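Local coordinates for protein acyl-CoA thioesterase II TesB2 (Mycobacterium marinum, PDB 3U0A) that probably hydrolyses fatty acyl-CoA thioesters to free fatty acids and CoA, as a member of the C/M/P thioester hydrolase family, at residues A[11-16]-A[45-50]. Sequence-based numbering, arbitrary orientation.
With NA (sodium ion), chain G; SO4 (sulfate ion), chain D.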
loop_
_atom_site.group_PDB
_atom_site.type_symbol
_atom_site.label_atom_id
_atom_site.label_comp_id
_atom_site.label_asym_id
_atom_site.label_seq_id
_atom_site.Cartn_x
_atom_site.Cartn_y
_atom_site.Cartn_z
ATOM N N LEU A 11 -0.271 23.016 -4.790
ATOM C CA LEU A 11 -0.382 22.951 -6.237
ATOM C C LEU A 11 0.544 23.945 -6.944
ATOM O O LEU A 11 0.790 23.804 -8.124
ATOM C CB LEU A 11 -1.841 23.164 -6.660
ATOM C CG LEU A 11 -2.656 21.865 -6.830
ATOM C CD1 LEU A 11 -2.660 20.957 -5.597
ATOM C CD2 LEU A 11 -4.063 22.268 -7.219
ATOM N N ASP A 12 1.093 24.898 -6.201
ATOM C CA ASP A 12 1.944 25.951 -6.757
ATOM C C ASP A 12 3.365 25.424 -6.948
ATOM O O ASP A 12 4.120 25.329 -5.996
ATOM C CB ASP A 12 1.892 27.199 -5.819
ATOM C CG ASP A 12 2.727 28.428 -6.340
ATOM O OD1 ASP A 12 2.881 28.614 -7.595
ATOM O OD2 ASP A 12 3.211 29.242 -5.472
ATOM N N LEU A 13 3.708 25.048 -8.177
ATOM C CA LEU A 13 5.047 24.576 -8.526
ATOM C C LEU A 13 5.639 25.406 -9.652
ATOM O O LEU A 13 4.958 25.656 -10.636
ATOM C CB LEU A 13 4.994 23.139 -9.045
ATOM C CG LEU A 13 4.823 21.939 -8.116
ATOM C CD1 LEU A 13 4.876 20.716 -9.037
ATOM C CD2 LEU A 13 5.865 21.861 -7.010
ATOM N N GLU A 14 6.905 25.792 -9.533
ATOM C CA GLU A 14 7.636 26.389 -10.636
ATOM C C GLU A 14 8.172 25.289 -11.544
ATOM O O GLU A 14 8.771 24.342 -11.077
ATOM C CB GLU A 14 8.828 27.202 -10.092
ATOM C CG GLU A 14 9.592 28.004 -11.155
ATOM C CD GLU A 14 10.937 28.577 -10.672
ATOM O OE1 GLU A 14 11.363 28.290 -9.516
ATOM O OE2 GLU A 14 11.581 29.310 -11.461
ATOM N N GLN A 15 8.023 25.398 -12.844
ATOM C CA GLN A 15 8.650 24.393 -13.698
ATOM C C GLN A 15 9.983 24.860 -14.211
ATOM O O GLN A 15 10.059 25.820 -14.925
ATOM C CB GLN A 15 7.772 24.047 -14.877
ATOM C CG GLN A 15 8.429 23.171 -15.931
ATOM C CD GLN A 15 7.458 22.885 -17.041
ATOM O OE1 GLN A 15 6.473 23.584 -17.165
ATOM N NE2 GLN A 15 7.701 21.860 -17.822
ATOM N N LEU A 16 11.020 24.127 -13.866
ATOM C CA LEU A 16 12.354 24.461 -14.214
ATOM C C LEU A 16 12.746 23.931 -15.578
ATOM O O LEU A 16 13.604 24.525 -16.220
ATOM C CB LEU A 16 13.302 23.866 -13.190
ATOM C CG LEU A 16 13.171 24.333 -11.754
ATOM C CD1 LEU A 16 14.197 23.602 -10.948
ATOM C CD2 LEU A 16 13.391 25.842 -11.688
ATOM N N SER A 45 5.263 16.250 -4.658
ATOM C CA SER A 45 5.772 15.183 -5.498
ATOM C C SER A 45 4.679 14.635 -6.422
ATOM O O SER A 45 4.937 14.384 -7.581
ATOM C CB SER A 45 6.353 14.050 -4.654
ATOM O OG SER A 45 7.327 14.515 -3.772
ATOM N N LEU A 46 3.464 14.456 -5.909
ATOM C CA LEU A 46 2.353 13.981 -6.759
ATOM C C LEU A 46 1.940 15.017 -7.804
ATOM O O LEU A 46 1.714 14.676 -8.972
ATOM C CB LEU A 46 1.123 13.587 -5.935
ATOM C CG LEU A 46 -0.126 13.204 -6.723
ATOM C CD1 LEU A 46 0.047 11.953 -7.538
ATOM C CD2 LEU A 46 -1.323 13.042 -5.819
ATOM N N VAL A 47 1.864 16.279 -7.373
ATOM C CA VAL A 47 1.457 17.342 -8.265
ATOM C C VAL A 47 2.421 17.407 -9.434
ATOM O O VAL A 47 2.005 17.616 -10.561
ATOM C CB VAL A 47 1.375 18.684 -7.540
ATOM C CG1 VAL A 47 1.160 19.841 -8.527
ATOM C CG2 VAL A 47 0.277 18.628 -6.516
ATOM N N SER A 48 3.701 17.193 -9.157
ATOM C CA SER A 48 4.727 17.105 -10.206
ATOM C C SER A 48 4.488 15.981 -11.204
ATOM O O SER A 48 4.759 16.112 -12.406
ATOM C CB SER A 48 6.081 16.858 -9.563
ATOM O OG SER A 48 6.677 18.083 -9.214
ATOM N N ALA A 49 4.054 14.844 -10.677
ATOM C CA ALA A 49 3.714 13.722 -11.497
ATOM C C ALA A 49 2.545 14.129 -12.423
ATOM O O ALA A 49 2.600 13.875 -13.610
ATOM C CB ALA A 49 3.360 12.526 -10.612
ATOM N N VAL A 50 1.535 14.790 -11.850
ATOM C CA VAL A 50 0.296 15.111 -12.512
ATOM C C VAL A 50 0.505 16.083 -13.714
ATOM O O VAL A 50 -0.207 16.031 -14.738
ATOM C CB VAL A 50 -0.700 15.681 -11.486
ATOM C CG1 VAL A 50 -1.932 16.274 -12.156
ATOM C CG2 VAL A 50 -1.106 14.605 -10.515
HETATM NA NA NA G . -2.757 15.329 -15.556
HETATM S S SO4 D . 5.945 19.402 -20.669
HETATM O O1 SO4 D . 6.444 18.193 -21.428
HETATM O O2 SO4 D . 4.758 19.036 -19.853
HETATM O O3 SO4 D . 7.003 19.896 -19.732
HETATM O O4 SO4 D . 5.671 20.544 -21.646
HETATM O O HOH W 1 -4.064 13.803 -14.222
#
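The backbone O of Leu13, a residue whose side chain packs on Val47 and Ser48, accepts a hydrogen bond from NH2 of Arg51, tying the chain entering strand 14-17 to the end of helix 34-51. This is the long helix packed against antiparallel strands in a hotdog fold, and residues 11-16 cross one flank of it. The contact between the two segments is small, burying 190 Å² in all, and rests mainly on the methyls of Leu11, Leu13 and Val47, with the Ser48 hydroxyl beside them. Leu13 does most of the reaching. Its CG lies beside the backbone N (chi1 -77°) and the chain then runs straight on (chi2 -178°), which carries CD1 out to the helix surface. There CD1 meets Val47 CG1 at 3.9 Å and Ser48 OG at 3.2 Å, a close methyl-to-hydroxyl approach. A serine suits this position because its short side chain lets the leucine methyl come near the helix backbone, with Ser48 N 3.7 Å from Leu13 CD1. Val47, branched at CB, serves both leucines: CG1 faces Leu13, while CG2 receives CD1 of Leu11 at 3.9 Å, the two side chains crossing nearly at right angles. Phe78 and Tyr21 extend the apolar surroundings of Leu13, and Leu188 and Cys191 of helix 186-200 those of Leu11. Gln15, its side chain extended, makes a weak hydrogen bond from NE2 to O3 of a sulfate, probably from the crystallisation liquor, that Arg82 also holds. Beyond the leucine contacts, Val50 O binds a sodium ion at 2.8 Å, joined there by Val53 O and a water.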